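Local coordinates for hypothetical protein (Clostridium sporogenes ATCC 15579, PDB 4QRK) that is of unknown function but may act in cell adhesion, and folds as a right-handed beta-helix that carries bound calcium, at residues G167-A181 / S203-I217. Sequence-based numbering, arbitrary orientation.
Sequences GVKIKAEKGVGAVNA and SIEVNIEAGVGAINI
Two neighbouring rungs of a beta-helix pair in exact parallel register near the C-terminal end of the chain, from Gly167 with Ser203 to Ala181 with Ile217; the later segment is inserted between 167-181 and the earlier strands 147-153 and 157-162. Strands 167-174 and 203-210 form a regular ladder; Glu173 N, for example, donates to Ile208 O at 2.9 Å. Both segments then turn a corner at Gly175 and Gly211, where Val176 N bonds Gly211 O. At Gly177 and Gly213 phi is about 148°, where a CB would jam against the preceding carbonyl O. The ladder breaks here, leaving Ala178 N and Gly213 O buried without partners, and resumes with Ile215 N to Ala178 O.

Between the sheets lies an aliphatic core. Ile170 rests its CG1 on Val206 CB at 4.0 Å, while its CD1 meets Ile217 CD1 tip to tip at 3.8 Å. With CG1 between backbone N and carbonyl carbon (chi1 47°), Ile217 presses CG1 against Ala181 CB, a tight 3.3 Å.

On the opposite face, Asn180 and Asn216 lie side by side, pointing the same way: with nearly coplanar amides (13°), Asn180 ND2 donates to Asn216 OD1 at 2.8 Å, and Asn216 ND2 continues to Glu157 and Thr159. Like residues stacking in register over an aliphatic interior characterise the right-handed beta-helix.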
# COMPACT_ATOMS: atom_id res chain seq x y z
N GLY A 167 -10.66 -6.71 -15.48
CA GLY A 167 -9.42 -7.07 -16.14
C GLY A 167 -8.20 -6.63 -15.36
O GLY A 167 -8.13 -5.52 -14.83
N VAL A 168 -7.23 -7.52 -15.31
CA VAL A 168 -5.96 -7.29 -14.67
C VAL A 168 -4.80 -7.71 -15.59
O VAL A 168 -4.82 -8.78 -16.23
CB VAL A 168 -5.89 -8.11 -13.34
CG1 VAL A 168 -4.58 -7.93 -12.67
CG2 VAL A 168 -6.98 -7.68 -12.41
N LYS A 169 -3.81 -6.83 -15.68
CA LYS A 169 -2.55 -7.16 -16.33
C LYS A 169 -1.43 -6.80 -15.41
O LYS A 169 -1.39 -5.68 -14.90
CB LYS A 169 -2.43 -6.39 -17.66
CG LYS A 169 -1.17 -6.66 -18.46
CD LYS A 169 -1.33 -5.97 -19.81
CE LYS A 169 -0.19 -6.16 -20.77
NZ LYS A 169 -0.61 -5.73 -22.15
N ILE A 170 -0.51 -7.74 -15.21
CA ILE A 170 0.60 -7.59 -14.26
C ILE A 170 1.91 -7.80 -14.99
O ILE A 170 2.12 -8.85 -15.62
CB ILE A 170 0.59 -8.64 -13.14
CG1 ILE A 170 -0.75 -8.64 -12.41
CG2 ILE A 170 1.74 -8.37 -12.11
CD1 ILE A 170 -1.55 -9.84 -12.70
N LYS A 171 2.78 -6.81 -14.93
CA LYS A 171 4.17 -7.02 -15.34
C LYS A 171 4.96 -7.31 -14.07
O LYS A 171 5.04 -6.47 -13.19
CB LYS A 171 4.71 -5.81 -16.10
CG LYS A 171 6.17 -5.94 -16.55
CD LYS A 171 6.59 -4.76 -17.42
CE LYS A 171 7.93 -5.01 -18.12
NZ LYS A 171 8.16 -4.10 -19.29
N ALA A 172 5.51 -8.52 -13.97
CA ALA A 172 6.20 -8.92 -12.74
C ALA A 172 7.63 -9.28 -13.07
O ALA A 172 7.89 -10.24 -13.82
CB ALA A 172 5.52 -10.07 -12.06
N GLU A 173 8.54 -8.49 -12.49
CA GLU A 173 9.98 -8.62 -12.69
C GLU A 173 10.72 -8.86 -11.38
O GLU A 173 10.53 -8.14 -10.38
CB GLU A 173 10.49 -7.36 -13.35
CG GLU A 173 10.14 -7.32 -14.82
CD GLU A 173 10.24 -5.94 -15.42
OE1 GLU A 173 9.99 -4.95 -14.69
OE2 GLU A 173 10.55 -5.87 -16.63
N LYS A 174 11.57 -9.88 -11.37
CA LYS A 174 12.43 -10.12 -10.20
C LYS A 174 13.87 -10.26 -10.63
O LYS A 174 14.15 -10.62 -11.78
CB LYS A 174 11.97 -11.33 -9.35
CG LYS A 174 11.52 -12.61 -10.10
CD LYS A 174 12.48 -13.06 -11.15
CE LYS A 174 12.20 -14.46 -11.67
NZ LYS A 174 13.55 -15.10 -11.90
N GLY A 175 14.79 -9.93 -9.72
CA GLY A 175 16.20 -10.15 -9.97
C GLY A 175 16.49 -11.61 -9.70
O GLY A 175 16.81 -12.37 -10.61
N VAL A 176 16.35 -12.01 -8.44
CA VAL A 176 16.55 -13.39 -8.02
C VAL A 176 15.34 -13.77 -7.18
O VAL A 176 15.04 -13.18 -6.11
CB VAL A 176 17.85 -13.53 -7.19
CG1 VAL A 176 18.02 -14.94 -6.71
CG2 VAL A 176 19.04 -13.05 -8.02
N GLY A 177 14.63 -14.77 -7.64
CA GLY A 177 13.41 -15.18 -6.97
C GLY A 177 12.41 -15.72 -7.96
O GLY A 177 12.72 -15.99 -9.11
N ALA A 178 11.18 -15.87 -7.52
CA ALA A 178 10.19 -16.53 -8.30
C ALA A 178 8.95 -15.69 -8.37
O ALA A 178 8.63 -14.91 -7.47
CB ALA A 178 9.90 -17.89 -7.69
N VAL A 179 8.27 -15.83 -9.49
CA VAL A 179 6.94 -15.31 -9.64
C VAL A 179 6.02 -16.49 -9.57
O VAL A 179 6.14 -17.45 -10.36
CB VAL A 179 6.75 -14.60 -10.95
CG1 VAL A 179 5.33 -14.06 -11.03
CG2 VAL A 179 7.75 -13.50 -11.06
N ASN A 180 5.15 -16.46 -8.59
CA ASN A 180 4.13 -17.48 -8.43
C ASN A 180 2.80 -16.90 -8.84
O ASN A 180 2.26 -16.03 -8.15
CB ASN A 180 4.13 -17.96 -6.99
CG ASN A 180 5.50 -18.45 -6.58
OD1 ASN A 180 6.07 -19.33 -7.22
ND2 ASN A 180 6.08 -17.83 -5.56
N ALA A 181 2.27 -17.37 -9.97
CA ALA A 181 1.06 -16.75 -10.53
C ALA A 181 0.10 -17.77 -11.06
O ALA A 181 -0.42 -17.62 -12.17
CB ALA A 181 1.44 -15.79 -11.67
N SER A 203 -9.89 -1.61 -15.77
CA SER A 203 -8.79 -2.54 -15.56
C SER A 203 -7.80 -2.09 -14.50
O SER A 203 -7.72 -0.89 -14.20
CB SER A 203 -8.07 -2.77 -16.90
OG SER A 203 -7.26 -1.65 -17.16
N ILE A 204 -7.08 -3.05 -13.92
CA ILE A 204 -5.93 -2.77 -13.05
C ILE A 204 -4.65 -3.12 -13.79
O ILE A 204 -4.48 -4.25 -14.25
CB ILE A 204 -5.96 -3.56 -11.72
CG1 ILE A 204 -7.37 -3.63 -11.18
CG2 ILE A 204 -4.98 -2.91 -10.73
CD1 ILE A 204 -7.54 -4.24 -9.75
N GLU A 205 -3.78 -2.12 -13.94
CA GLU A 205 -2.48 -2.32 -14.56
C GLU A 205 -1.52 -2.38 -13.40
O GLU A 205 -1.45 -1.44 -12.61
CB GLU A 205 -2.10 -1.15 -15.48
CG GLU A 205 -3.03 -0.96 -16.73
CD GLU A 205 -2.76 -1.92 -17.86
OE1 GLU A 205 -1.73 -2.63 -17.83
OE2 GLU A 205 -3.59 -1.94 -18.80
N VAL A 206 -0.79 -3.47 -13.28
CA VAL A 206 0.09 -3.67 -12.12
C VAL A 206 1.52 -3.89 -12.59
O VAL A 206 1.78 -4.76 -13.41
CB VAL A 206 -0.39 -4.87 -11.27
CG1 VAL A 206 0.42 -4.98 -10.02
CG2 VAL A 206 -1.85 -4.73 -10.88
N ASN A 207 2.43 -3.07 -12.10
CA ASN A 207 3.85 -3.31 -12.25
C ASN A 207 4.45 -3.69 -10.90
O ASN A 207 4.28 -2.96 -9.93
CB ASN A 207 4.50 -2.07 -12.86
CG ASN A 207 4.09 -1.86 -14.31
OD1 ASN A 207 3.07 -1.23 -14.60
ND2 ASN A 207 4.87 -2.41 -15.22
N ILE A 208 5.12 -4.85 -10.83
CA ILE A 208 5.74 -5.31 -9.58
C ILE A 208 7.18 -5.66 -9.87
O ILE A 208 7.46 -6.40 -10.82
CB ILE A 208 5.11 -6.59 -8.99
CG1 ILE A 208 3.59 -6.46 -8.89
CG2 ILE A 208 5.67 -6.85 -7.55
CD1 ILE A 208 2.90 -7.71 -8.38
N GLU A 209 8.08 -5.11 -9.07
CA GLU A 209 9.50 -5.38 -9.23
C GLU A 209 10.01 -5.82 -7.87
O GLU A 209 9.69 -5.21 -6.84
CB GLU A 209 10.28 -4.12 -9.63
CG GLU A 209 9.90 -3.51 -10.98
CD GLU A 209 10.71 -2.23 -11.27
OE1 GLU A 209 10.48 -1.20 -10.61
OE2 GLU A 209 11.58 -2.27 -12.16
N ALA A 210 10.80 -6.87 -7.87
CA ALA A 210 11.43 -7.33 -6.63
C ALA A 210 12.90 -7.58 -6.92
O ALA A 210 13.23 -8.25 -7.87
CB ALA A 210 10.77 -8.60 -6.11
N GLY A 211 13.78 -7.05 -6.10
CA GLY A 211 15.20 -7.33 -6.29
C GLY A 211 15.50 -8.78 -5.97
O GLY A 211 15.82 -9.57 -6.84
N VAL A 212 15.42 -9.12 -4.70
CA VAL A 212 15.56 -10.49 -4.26
C VAL A 212 14.32 -10.84 -3.46
O VAL A 212 14.03 -10.26 -2.39
CB VAL A 212 16.80 -10.63 -3.33
CG1 VAL A 212 16.86 -12.01 -2.74
CG2 VAL A 212 18.07 -10.34 -4.10
N GLY A 213 13.59 -11.82 -3.95
CA GLY A 213 12.40 -12.27 -3.25
C GLY A 213 11.33 -12.77 -4.18
O GLY A 213 11.50 -12.81 -5.38
N ALA A 214 10.22 -13.17 -3.61
CA ALA A 214 9.16 -13.81 -4.38
C ALA A 214 8.05 -12.80 -4.67
O ALA A 214 7.79 -11.90 -3.86
CB ALA A 214 8.61 -14.96 -3.58
N ILE A 215 7.41 -12.96 -5.80
CA ILE A 215 6.22 -12.24 -6.11
C ILE A 215 5.09 -13.24 -6.27
O ILE A 215 5.15 -14.13 -7.14
CB ILE A 215 6.39 -11.48 -7.43
CG1 ILE A 215 7.47 -10.42 -7.27
CG2 ILE A 215 5.07 -10.84 -7.86
CD1 ILE A 215 7.90 -9.80 -8.60
N ASN A 216 4.08 -13.10 -5.43
CA ASN A 216 2.94 -14.00 -5.44
C ASN A 216 1.72 -13.27 -5.89
O ASN A 216 1.31 -12.32 -5.25
CB ASN A 216 2.70 -14.51 -4.04
CG ASN A 216 3.91 -15.22 -3.46
OD1 ASN A 216 4.41 -16.17 -4.03
ND2 ASN A 216 4.41 -14.72 -2.36
N ILE A 217 1.16 -13.67 -7.02
CA ILE A 217 -0.07 -13.03 -7.47
C ILE A 217 -1.20 -14.03 -7.53
O ILE A 217 -1.04 -15.15 -8.02
CB ILE A 217 0.10 -12.30 -8.85
CG1 ILE A 217 0.80 -13.14 -9.87
CG2 ILE A 217 0.93 -11.04 -8.68
CD1 ILE A 217 0.70 -12.54 -11.25
O HOH W 1 0.69 -3.81 -16.50